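Local coordinates for putative TetR-family transcriptional regulator (Streptomyces coelicolor, PDB 2HXO), which probably binds cis-regulatory DNA through a helix-turn-helix domain and controls transcription as a TetR-family regulator, at residues A[90-95]-A[217-222]; A[127-132]-A[152-157]; A[74-79]-A[96-101]; A[101-106]-A[162-167]; A[137-142]-A[228-233]. All coordinates share one frame; numbering follows the deposited sequence.

Overall arrangement
Contacts 1 and 2 lie in the buried centre of the helical domain and are mainly apolar, without a hydrogen bond between their segments; they meet where Ile222 packs on Leu153 and Tyr156. Contact 3 is also buried, but small residues bring its backbones much closer, and it ties helix 60-76 to the same helix 87-104 that contacts 1 and 4 use. Contact 4, at the surface, joins the ends of helices 87-104 and 146-166 through one weak polar bond. Contact 5, partly buried and about 29 Å from contact 4 between centres, combines apolar packing with a firm histidine-to-carbonyl bond. All except contact 3 also touch the second subunit.

Contact 1. Residues A[90-95]-A[217-222]; sequences AVRAVA and QFLAGI
Ile222 reaches from helix 214-230 to helix 87-104, and its two branches and its tip meet different neighbours. At the branching CB, CG1 is anti to the backbone N (chi1 -158°), which leaves CG2 in the crowded position between N and carbonyl carbon. That methyl, Ile222 CG2, rests on Arg92 CG at 3.9 Å, where the extended arginine chain crosses it obliquely. On the other branch, Ile222 CG1 lies 4.3 Å from Ala95 CB and equally far from Val91 CG1. The tip, CD1, packs on Leu153 and Tyr156 of helix 146-166. Three helices of the TetR-type C-terminal domain thus meet around one isoleucine; the two short segments run roughly antiparallel, at 138°, with axes 10.5 Å apart. Helix 214-230 also faces the second subunit, where Gln217 bonds Thr148 of that chain. One turn before Ile222, Phe218 has CG anti to its backbone N (chi1 -177°), and its ring comes edge-on to the end of segment 90-95. Phe218 CE2 is 3.2 Å from Ala95 O, which lies near the ring plane, and 3.7 Å from Ala95 CB. Since this ring also stacks with Trp99, an alanine here would probably lose both the edge contact with Ala95 and the aromatic pairing, loosening the packing between the two helices. Farther out, Leu219 CD2 stands 4.3 Å from Arg92 CB, and the polar end of Arg92 reaches across to helix 214-230, its NE hydrogen-bonding Thr223 OG1.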
# COMPACT_ATOMS: atom_id res chain seq x y z
N ALA A 90 14.83 -0.63 15.78
CA ALA A 90 15.46 -0.07 14.60
C ALA A 90 14.49 -0.16 13.41
O ALA A 90 14.34 0.79 12.65
CB ALA A 90 16.76 -0.79 14.31
N VAL A 91 13.81 -1.29 13.27
CA VAL A 91 12.86 -1.43 12.18
C VAL A 91 11.74 -0.40 12.35
O VAL A 91 11.28 0.20 11.37
CB VAL A 91 12.27 -2.86 12.11
CG1 VAL A 91 11.07 -2.88 11.21
CG2 VAL A 91 13.33 -3.83 11.60
N ARG A 92 11.29 -0.19 13.58
CA ARG A 92 10.26 0.81 13.83
C ARG A 92 10.72 2.21 13.47
O ARG A 92 9.94 3.00 12.94
CB ARG A 92 9.84 0.78 15.30
CG ARG A 92 8.99 -0.41 15.65
CD ARG A 92 8.59 -0.36 17.13
NE ARG A 92 8.06 -1.64 17.54
CZ ARG A 92 8.74 -2.56 18.19
NH1 ARG A 92 10.00 -2.34 18.54
NH2 ARG A 92 8.18 -3.73 18.44
N ALA A 93 11.99 2.53 13.75
CA ALA A 93 12.53 3.84 13.42
C ALA A 93 12.54 4.00 11.91
O ALA A 93 12.23 5.07 11.39
CB ALA A 93 13.95 4.00 13.97
N VAL A 94 12.89 2.93 11.19
CA VAL A 94 12.90 3.01 9.74
C VAL A 94 11.48 3.26 9.24
O VAL A 94 11.26 4.13 8.40
CB VAL A 94 13.42 1.73 9.08
CG1 VAL A 94 13.20 1.81 7.57
CG2 VAL A 94 14.89 1.55 9.39
N ALA A 95 10.52 2.50 9.76
CA ALA A 95 9.12 2.62 9.35
C ALA A 95 8.51 3.99 9.69
O ALA A 95 7.79 4.58 8.88
CB ALA A 95 8.30 1.50 10.00
N GLN A 217 -1.57 2.89 15.13
CA GLN A 217 -2.03 1.72 14.40
C GLN A 217 -0.83 1.21 13.59
O GLN A 217 -0.49 0.03 13.61
CB GLN A 217 -3.17 2.10 13.45
CG GLN A 217 -3.61 0.95 12.55
CD GLN A 217 -4.06 -0.24 13.35
OE1 GLN A 217 -4.94 -0.12 14.20
NE2 GLN A 217 -3.45 -1.41 13.10
N PHE A 218 -0.20 2.14 12.88
CA PHE A 218 0.96 1.87 12.06
C PHE A 218 2.02 1.08 12.82
O PHE A 218 2.45 0.01 12.38
CB PHE A 218 1.55 3.18 11.56
CG PHE A 218 2.72 3.00 10.62
CD1 PHE A 218 2.56 2.33 9.41
CD2 PHE A 218 3.99 3.48 10.96
CE1 PHE A 218 3.63 2.14 8.54
CE2 PHE A 218 5.07 3.29 10.10
CZ PHE A 218 4.89 2.61 8.88
N LEU A 219 2.43 1.60 13.98
CA LEU A 219 3.44 0.95 14.82
C LEU A 219 3.00 -0.40 15.37
O LEU A 219 3.84 -1.28 15.56
CB LEU A 219 3.83 1.86 15.98
CG LEU A 219 4.69 3.08 15.65
CD1 LEU A 219 5.02 3.84 16.93
CD2 LEU A 219 5.97 2.63 14.94
N ALA A 220 1.71 -0.55 15.64
CA ALA A 220 1.19 -1.82 16.16
C ALA A 220 1.24 -2.86 15.06
O ALA A 220 1.61 -4.01 15.30
CB ALA A 220 -0.25 -1.64 16.65
N GLY A 221 0.88 -2.46 13.84
CA GLY A 221 0.90 -3.38 12.71
C GLY A 221 2.32 -3.87 12.41
O GLY A 221 2.53 -5.06 12.18
N ILE A 222 3.28 -2.95 12.42
CA ILE A 222 4.67 -3.30 12.15
C ILE A 222 5.14 -4.25 13.25
O ILE A 222 5.81 -5.25 12.97
CB ILE A 222 5.56 -2.01 12.08
CG1 ILE A 222 6.84 -2.30 11.29
CG2 ILE A 222 5.95 -1.53 13.46
CD1 ILE A 222 6.62 -2.62 9.83

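Contact 2. Residues A[127-132]-A[152-157]; sequences RIFESL and ALMHYI
Ala152 opens the segment with its methyl turned from helix 124-138 and packed instead on Leu224 of the second subunit. Leu153 is the first residue to face the partner: its CB meets Leu132 CD1 at 4.2 Å, the two chains crossing obliquely, while it also packs on Ile222, Val225 and Ile229 of helix 214-230. Next comes Met154, a selenomethionine and the residue with the largest share of the contact. Leu132 CD1 approaches its base, 4.1 Å from Met154 N. From there CG leaves anti to the backbone N (chi1 172°), and bends at chi2 and chi3 swing the chain around so that the terminal methyl enters between Ile128 and Phe129. Met154 CE is 3.3 Å from Ile128 CG2 and likewise 3.3 Å from Phe129 CE1, tight spacing for carbon atoms; it approaches the phenyl ring obliquely. SE follows behind, 4.0 Å from Ile128 CG2. Both partners cross the methionine chain at about a right angle. In the all-helical TetR-type C-terminal domain this is the packing of two consecutive helices, 124-138 and 146-166, whose short segments here lie 10.6 Å apart at 120°. Phe129 comes to Met154 CE with a chi1 of -96°, away from the usual staggered positions, and its ring also touches Ser150 and Ser151 of helix 146-166. Tyr156 turns off to another neighbour, its hydroxyl bonded to Phe218 O. Ile157 closes the segment, directing its CB toward helix 124-138 with a marginal approach, and also packs on Ala95 and Leu98 of helix 87-104.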
# COMPACT_ATOMS: atom_id res chain seq x y z
N ARG A 127 18.33 0.79 -0.49
CA ARG A 127 18.72 1.39 0.79
C ARG A 127 17.72 1.05 1.91
O ARG A 127 18.11 0.83 3.05
CB ARG A 127 18.89 2.90 0.62
CG ARG A 127 20.17 3.22 -0.14
CD ARG A 127 20.27 4.66 -0.59
NE ARG A 127 21.62 4.93 -1.08
CZ ARG A 127 21.95 5.93 -1.90
NH1 ARG A 127 21.03 6.77 -2.33
NH2 ARG A 127 23.21 6.06 -2.29
N ILE A 128 16.43 1.01 1.57
CA ILE A 128 15.41 0.67 2.55
C ILE A 128 15.59 -0.80 2.87
O ILE A 128 15.57 -1.21 4.03
CB ILE A 128 13.97 0.82 2.00
CG1 ILE A 128 13.74 2.24 1.50
CG2 ILE A 128 12.97 0.47 3.08
CD1 ILE A 128 14.06 3.29 2.53
N PHE A 129 15.78 -1.60 1.83
CA PHE A 129 15.96 -3.02 2.01
C PHE A 129 17.20 -3.35 2.82
O PHE A 129 17.20 -4.30 3.59
CB PHE A 129 15.98 -3.73 0.66
CG PHE A 129 14.65 -4.31 0.28
CD1 PHE A 129 13.70 -3.54 -0.41
CD2 PHE A 129 14.30 -5.60 0.68
CE1 PHE A 129 12.43 -4.04 -0.69
CE2 PHE A 129 13.03 -6.12 0.41
CZ PHE A 129 12.09 -5.34 -0.28
N GLU A 130 18.27 -2.58 2.65
CA GLU A 130 19.48 -2.82 3.42
C GLU A 130 19.20 -2.51 4.90
O GLU A 130 19.61 -3.25 5.78
CB GLU A 130 20.62 -1.93 2.91
CG GLU A 130 21.98 -2.19 3.54
CD GLU A 130 22.58 -3.54 3.15
OE1 GLU A 130 22.26 -4.06 2.07
OE2 GLU A 130 23.39 -4.07 3.93
N SER A 131 18.49 -1.42 5.15
CA SER A 131 18.14 -1.01 6.50
C SER A 131 17.31 -2.07 7.22
O SER A 131 17.61 -2.41 8.36
CB SER A 131 17.35 0.30 6.46
OG SER A 131 18.08 1.33 5.83
N LEU A 132 16.27 -2.57 6.56
CA LEU A 132 15.41 -3.58 7.15
C LEU A 132 16.13 -4.93 7.26
O LEU A 132 16.09 -5.57 8.32
CB LEU A 132 14.14 -3.74 6.32
CG LEU A 132 13.29 -2.47 6.14
CD1 LEU A 132 12.16 -2.73 5.13
CD2 LEU A 132 12.73 -2.03 7.47
N ALA A 152 8.14 -8.35 3.34
CA ALA A 152 6.88 -8.25 4.07
C ALA A 152 6.84 -6.93 4.84
O ALA A 152 5.83 -6.22 4.80
CB ALA A 152 6.71 -9.43 5.03
N LEU A 153 7.93 -6.61 5.54
CA LEU A 153 7.97 -5.35 6.28
C LEU A 153 7.72 -4.20 5.30
O LEU A 153 6.86 -3.34 5.53
CB LEU A 153 9.33 -5.18 6.97
CG LEU A 153 9.47 -6.10 8.18
CD1 LEU A 153 10.94 -6.24 8.57
CD2 LEU A 153 8.61 -5.55 9.31
N MSE A 154 8.44 -4.22 4.19
CA MSE A 154 8.29 -3.19 3.17
C MSE A 154 6.85 -3.05 2.66
O MSE A 154 6.29 -1.95 2.63
CB MSE A 154 9.19 -3.51 1.99
CG MSE A 154 8.94 -2.60 0.83
SE MSE A 154 9.62 -0.86 1.24
CE MSE A 154 11.43 -1.19 0.63
N HIS A 155 6.25 -4.16 2.25
CA HIS A 155 4.89 -4.12 1.74
C HIS A 155 3.94 -3.59 2.80
O HIS A 155 2.98 -2.87 2.50
CB HIS A 155 4.40 -5.51 1.30
CG HIS A 155 4.96 -5.96 -0.02
ND1 HIS A 155 5.26 -7.20 -0.47
CD2 HIS A 155 5.20 -5.11 -1.07
CE1 HIS A 155 5.67 -7.07 -1.77
NE2 HIS A 155 5.63 -5.79 -2.11
N TYR A 156 4.17 -3.97 4.05
CA TYR A 156 3.30 -3.49 5.11
C TYR A 156 3.45 -1.98 5.23
O TYR A 156 2.47 -1.24 5.30
CB TYR A 156 3.65 -4.11 6.46
CG TYR A 156 2.88 -3.43 7.55
CD1 TYR A 156 1.54 -3.75 7.79
CD2 TYR A 156 3.44 -2.36 8.26
CE1 TYR A 156 0.78 -3.01 8.70
CE2 TYR A 156 2.69 -1.62 9.16
CZ TYR A 156 1.37 -1.95 9.38
OH TYR A 156 0.65 -1.24 10.32
N ILE A 157 4.69 -1.50 5.25
CA ILE A 157 4.93 -0.08 5.36
C ILE A 157 4.27 0.73 4.24
O ILE A 157 3.61 1.75 4.50
CB ILE A 157 6.45 0.21 5.42
CG1 ILE A 157 7.00 -0.35 6.73
CG2 ILE A 157 6.71 1.70 5.31
CD1 ILE A 157 8.50 -0.46 6.81

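Contact 3. Residues A[74-79]-A[96-101]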
# COMPACT_ATOMS: atom_id res chain seq x y z
N ALA A 74 17.04 11.34 4.48
CA ALA A 74 17.03 12.33 5.56
C ALA A 74 16.09 11.93 6.69
O ALA A 74 16.44 12.06 7.86
CB ALA A 74 16.63 13.71 5.01
N ALA A 75 14.92 11.42 6.34
CA ALA A 75 13.94 11.03 7.34
C ALA A 75 14.35 9.80 8.15
O ALA A 75 14.28 9.79 9.38
CB ALA A 75 12.59 10.78 6.68
N VAL A 76 14.79 8.76 7.44
CA VAL A 76 15.19 7.51 8.08
C VAL A 76 16.39 7.64 9.01
O VAL A 76 16.46 6.97 10.03
CB VAL A 76 15.48 6.43 7.03
CG1 VAL A 76 16.11 5.21 7.68
CG2 VAL A 76 14.19 6.05 6.33
N THR A 77 17.34 8.49 8.65
CA THR A 77 18.54 8.65 9.47
C THR A 77 18.43 9.86 10.39
O THR A 77 19.36 10.16 11.14
CB THR A 77 19.81 8.78 8.58
OG1 THR A 77 19.65 9.86 7.65
CG2 THR A 77 20.06 7.50 7.80
N ALA A 78 17.28 10.52 10.34
CA ALA A 78 17.01 11.72 11.14
C ALA A 78 17.16 11.54 12.65
O ALA A 78 18.26 11.66 13.19
CB ALA A 78 15.61 12.25 10.82
N GLY A 79 16.04 11.27 13.31
CA GLY A 79 16.04 11.09 14.75
C GLY A 79 17.22 10.31 15.30
O GLY A 79 17.88 9.59 14.55
N LEU A 96 8.80 4.51 10.89
CA LEU A 96 8.28 5.83 11.27
C LEU A 96 8.91 6.91 10.40
O LEU A 96 8.25 7.88 10.04
CB LEU A 96 8.56 6.13 12.74
CG LEU A 96 7.71 5.30 13.70
CD1 LEU A 96 8.10 5.64 15.13
CD2 LEU A 96 6.23 5.57 13.44
N GLY A 97 10.19 6.74 10.08
CA GLY A 97 10.86 7.69 9.22
C GLY A 97 10.09 7.74 7.90
O GLY A 97 9.80 8.81 7.39
N LEU A 98 9.74 6.57 7.36
CA LEU A 98 9.00 6.53 6.11
C LEU A 98 7.59 7.09 6.28
O LEU A 98 7.11 7.86 5.46
CB LEU A 98 8.94 5.10 5.56
CG LEU A 98 10.26 4.56 5.01
CD1 LEU A 98 10.10 3.12 4.57
CD2 LEU A 98 10.72 5.44 3.83
N TRP A 99 6.92 6.70 7.37
CA TRP A 99 5.57 7.18 7.64
C TRP A 99 5.52 8.71 7.75
O TRP A 99 4.68 9.36 7.12
CB TRP A 99 5.04 6.55 8.93
CG TRP A 99 3.78 7.20 9.45
CD1 TRP A 99 3.68 8.35 10.20
CD2 TRP A 99 2.44 6.71 9.30
NE1 TRP A 99 2.37 8.59 10.53
CE2 TRP A 99 1.59 7.60 9.99
CE3 TRP A 99 1.88 5.60 8.66
CZ2 TRP A 99 0.20 7.41 10.06
CZ3 TRP A 99 0.50 5.42 8.72
CH2 TRP A 99 -0.32 6.32 9.42
N ASP A 100 6.42 9.28 8.55
CA ASP A 100 6.47 10.72 8.73
C ASP A 100 6.85 11.44 7.43
O ASP A 100 6.34 12.53 7.14
CB ASP A 100 7.44 11.10 9.85
CG ASP A 100 6.95 10.67 11.22
OD1 ASP A 100 5.72 10.47 11.38
OD2 ASP A 100 7.78 10.53 12.14
N ALA A 101 7.76 10.84 6.66
CA ALA A 101 8.17 11.46 5.41
C ALA A 101 7.01 11.52 4.41
O ALA A 101 6.81 12.55 3.77
CB ALA A 101 9.36 10.68 4.81
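Ala75, in the last turn of helix 60-76, makes the closest approach to helix 87-104. Its methyl points at the partner and settles between two atoms one turn apart: Ala75 CB lies 3.5 Å from Gly97 O and 3.7 Å from Ala101 CB. Val76 follows, and here the backbones almost touch, with Val76 CA only 4.5 Å from Gly97 CA. A side chain on Gly97 would project straight into this gap, tight against Val76 CA and Ala75 O, so the lack of one lets the two chains come so near. The isopropyl group of Val76, with CG1 anti to the backbone N, brings Val76 CG2 to 4.3 Å from Leu98 CD2; that leucine also packs on Val72 and on Ile157 of helix 146-166. From Thr77 to Gly79 the chain turns off from the partner. In TetR relatives the equivalent of helix 60-76 connects the DNA-binding domain with the C-terminal domain. With no hydrogen bond between the segments, the junction is held by close apolar fit, tightest at Gly97, and not by directional bonds.

Contact 4. Residues A[101-106]-A[162-167]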
# COMPACT_ATOMS: atom_id res chain seq x y z
N ALA A 101 7.76 10.84 6.66
CA ALA A 101 8.17 11.46 5.41
C ALA A 101 7.01 11.52 4.41
O ALA A 101 6.81 12.55 3.77
CB ALA A 101 9.36 10.68 4.81
N THR A 102 6.26 10.43 4.26
CA THR A 102 5.16 10.44 3.30
C THR A 102 4.03 11.35 3.79
O THR A 102 3.13 11.73 3.04
CB THR A 102 4.60 9.02 3.08
OG1 THR A 102 3.85 8.62 4.23
CG2 THR A 102 5.72 8.04 2.84
N GLU A 103 4.11 11.72 5.06
CA GLU A 103 3.11 12.58 5.68
C GLU A 103 3.49 14.03 5.41
O GLU A 103 2.63 14.88 5.17
CB GLU A 103 3.07 12.29 7.18
CG GLU A 103 2.18 13.19 8.00
CD GLU A 103 1.65 12.49 9.25
OE1 GLU A 103 0.67 11.72 9.11
OE2 GLU A 103 2.23 12.69 10.35
N ALA A 104 4.79 14.30 5.43
CA ALA A 104 5.29 15.65 5.17
C ALA A 104 5.34 15.92 3.67
O ALA A 104 5.26 17.07 3.23
CB ALA A 104 6.68 15.81 5.78
N HIS A 105 5.47 14.86 2.88
CA HIS A 105 5.54 14.96 1.42
C HIS A 105 4.56 13.97 0.78
O HIS A 105 4.92 12.83 0.49
CB HIS A 105 6.96 14.67 0.94
CG HIS A 105 8.01 15.55 1.53
ND1 HIS A 105 8.70 16.60 1.01
CD2 HIS A 105 8.51 15.38 2.81
CE1 HIS A 105 9.59 17.02 1.96
NE2 HIS A 105 9.46 16.27 3.04
N PRO A 106 3.32 14.40 0.55
CA PRO A 106 2.26 13.59 -0.06
C PRO A 106 2.65 12.86 -1.33
O PRO A 106 2.27 11.70 -1.55
CB PRO A 106 1.14 14.60 -0.30
CG PRO A 106 1.33 15.56 0.84
CD PRO A 106 2.82 15.76 0.86
N GLY A 162 0.94 4.36 2.67
CA GLY A 162 0.28 4.76 1.44
C GLY A 162 -1.13 5.23 1.72
O GLY A 162 -1.56 6.26 1.20
N GLN A 163 -1.86 4.48 2.55
CA GLN A 163 -3.22 4.84 2.90
C GLN A 163 -3.21 6.13 3.72
O GLN A 163 -4.08 6.99 3.56
CB GLN A 163 -3.88 3.71 3.70
CG GLN A 163 -5.39 3.84 3.88
CD GLN A 163 -6.12 4.07 2.55
OE1 GLN A 163 -5.73 3.55 1.51
NE2 GLN A 163 -7.20 4.85 2.60
N ASN A 164 -2.22 6.26 4.59
CA ASN A 164 -2.09 7.46 5.41
C ASN A 164 -1.94 8.71 4.53
O ASN A 164 -2.55 9.74 4.79
CB ASN A 164 -0.88 7.34 6.34
CG ASN A 164 -0.55 8.65 7.02
OD1 ASN A 164 -1.36 9.19 7.77
ND2 ASN A 164 0.65 9.16 6.77
N ALA A 165 -1.12 8.60 3.48
CA ALA A 165 -0.92 9.72 2.56
C ALA A 165 -2.26 10.13 1.93
O ALA A 165 -2.53 11.32 1.76
CB ALA A 165 0.06 9.33 1.46
N ALA A 166 -3.08 9.14 1.59
CA ALA A 166 -4.39 9.40 0.99
C ALA A 166 -5.29 10.14 1.98
O ALA A 166 -5.92 11.14 1.63
CB ALA A 166 -5.04 8.08 0.57
N ASN A 167 -5.34 9.66 3.22
CA ASN A 167 -6.14 10.30 4.26
C ASN A 167 -5.47 10.18 5.64
O ASN A 167 -5.03 11.23 6.17
CB ASN A 167 -7.55 9.70 4.31
CG ASN A 167 -7.61 8.35 5.02
OD1 ASN A 167 -6.88 7.42 4.67
ND2 ASN A 167 -8.47 8.24 6.02
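The polar part of this contact rests on a single hydrogen bond, and a weak one: Asn164 ND2 donates to Glu103 OE1 at 3.5 Å with an angle of 149° at the hydrogen. Asn164 CG is anti to the backbone N, and Glu103 extends its chain to meet it, yet the carboxylate and amide planes are 61° apart and Glu103 OE1 is just as far, 3.5 Å, from Asn164 OD1. The geometry suggests that the carboxylate of the exposed Glu103 is only loosely held. Thr102 OG1, 4.1 Å from Asn164 ND2, is not bonded to it; it turns back to the carbonyl of Trp99 in its own helix. An alanine in place of Asn164 would remove the amide and would probably cost the only hydrogen bond that joins the two segments. Van der Waals contact is slight: Ala165 CB sits 4.2 Å from Thr102 O and 4.4 Å from Pro106 O, and also meets Ala109 of helix 107-118. Here the C-terminal ends of helices 87-104 and 146-166 come side by side in a TetR-type domain, next to the dimer interface, where Gln163 bonds Ala113 O and Asn167 bonds Ser117 of the second subunit.

Contact 5. Residues A[137-142]-A[228-233]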
# COMPACT_ATOMS: atom_id res chain seq x y z
N GLN A 137 18.44 -10.00 9.93
CA GLN A 137 19.56 -10.90 10.21
C GLN A 137 19.87 -10.87 11.71
O GLN A 137 20.09 -11.90 12.33
CB GLN A 137 20.81 -10.49 9.43
CG GLN A 137 20.64 -10.38 7.94
CD GLN A 137 21.94 -10.04 7.24
OE1 GLN A 137 22.53 -8.98 7.46
NE2 GLN A 137 22.41 -10.95 6.39
N ALA A 138 19.88 -9.68 12.30
CA ALA A 138 20.18 -9.57 13.73
C ALA A 138 19.13 -10.33 14.55
O ALA A 138 19.40 -10.77 15.67
CB ALA A 138 20.22 -8.10 14.15
N MSE A 139 17.93 -10.48 14.00
CA MSE A 139 16.86 -11.18 14.68
C MSE A 139 17.00 -12.70 14.60
O MSE A 139 16.17 -13.45 15.12
CB MSE A 139 15.51 -10.75 14.11
CG MSE A 139 15.06 -9.39 14.59
SE MSE A 139 13.58 -8.64 13.64
CE MSE A 139 12.20 -9.80 14.25
N GLY A 140 18.06 -13.17 13.95
CA GLY A 140 18.26 -14.61 13.86
C GLY A 140 17.39 -15.32 12.82
O GLY A 140 17.12 -16.51 12.93
N VAL A 141 16.92 -14.58 11.82
CA VAL A 141 16.10 -15.16 10.78
C VAL A 141 16.96 -15.99 9.81
O VAL A 141 17.95 -15.50 9.28
CB VAL A 141 15.37 -14.07 9.96
CG1 VAL A 141 14.66 -14.70 8.75
CG2 VAL A 141 14.38 -13.30 10.85
N PRO A 142 16.59 -17.26 9.59
CA PRO A 142 17.38 -18.10 8.67
C PRO A 142 17.55 -17.36 7.34
O PRO A 142 16.65 -16.64 6.90
CB PRO A 142 16.54 -19.36 8.53
CG PRO A 142 15.92 -19.48 9.90
CD PRO A 142 15.49 -18.04 10.19
N GLY A 228 5.81 -11.95 14.03
CA GLY A 228 5.74 -13.10 13.15
C GLY A 228 7.14 -13.42 12.65
O GLY A 228 7.54 -14.58 12.57
N ILE A 229 7.91 -12.38 12.33
CA ILE A 229 9.25 -12.57 11.83
C ILE A 229 10.15 -13.18 12.89
O ILE A 229 10.96 -14.06 12.59
CB ILE A 229 9.84 -11.23 11.32
CG1 ILE A 229 9.11 -10.81 10.03
CG2 ILE A 229 11.32 -11.37 11.07
CD1 ILE A 229 9.46 -9.44 9.50
N THR A 230 10.00 -12.73 14.14
CA THR A 230 10.82 -13.28 15.21
C THR A 230 10.60 -14.78 15.40
O THR A 230 11.51 -15.46 15.87
CB THR A 230 10.61 -12.54 16.60
OG1 THR A 230 9.39 -12.98 17.23
CG2 THR A 230 10.55 -11.07 16.42
N ALA A 231 9.43 -15.30 15.03
CA ALA A 231 9.15 -16.73 15.16
C ALA A 231 9.86 -17.55 14.06
O ALA A 231 9.81 -18.78 14.07
CB ALA A 231 7.64 -16.98 15.13
N LEU A 232 10.53 -16.88 13.13
CA LEU A 232 11.27 -17.56 12.06
C LEU A 232 12.60 -18.10 12.60
O LEU A 232 13.24 -18.95 11.99
CB LEU A 232 11.57 -16.61 10.90
CG LEU A 232 10.40 -16.21 9.99
CD1 LEU A 232 10.89 -15.12 9.04
CD2 LEU A 232 9.89 -17.46 9.20
N HIS A 233 13.03 -17.58 13.74
CA HIS A 233 14.26 -18.05 14.34
C HIS A 233 13.99 -19.34 15.10
O HIS A 233 13.04 -19.41 15.88
CB HIS A 233 14.86 -17.03 15.30
CG HIS A 233 16.06 -17.54 16.02
ND1 HIS A 233 17.27 -17.72 15.39
CD2 HIS A 233 16.21 -18.03 17.27
CE1 HIS A 233 18.11 -18.31 16.22
NE2 HIS A 233 17.49 -18.51 17.37
O HOH W 1 14.28 -13.54 16.69
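Val141, Ile229 and Leu232 form the apolar centre. Val141 spreads its two methyls to different partners: CG2, beside the backbone N, touches Ile229 CG2 at 3.6 Å, and Val141 CG1, anti to that N, reaches Leu232 CD1 at 3.8 Å. Met139, a selenomethionine, crosses Ile229 at about a right angle, bringing its CE to 3.7 Å from Ile229 CG2. Beyond this centre Ile229 and Leu232 pack on Leu224 of the second subunit. Farther out, the Pro142 ring lies beside the backbone of Leu232, with Pro142 CD 3.0 Å from Leu232 O. At the polar edge, Gly140 ends helix 124-138 in a Schellman motif with positive phi (78°). His233, closing a type I turn from Thr230, donates from ND1 to Gly140 O at 2.7 Å; the oxygen lies nearly in the imidazole plane, and the N-H meets a carbonyl lone pair. A water donates to Met139 O and, weakly, to Thr230 O. The histidine thus carries a hydrogen on ND1, and a side chain at Gly140 would collide with that nitrogen, so the helix-ending glycine both allows the turn and leaves room for the bond that joins the C-terminal ends of helices 124-138 and 214-230.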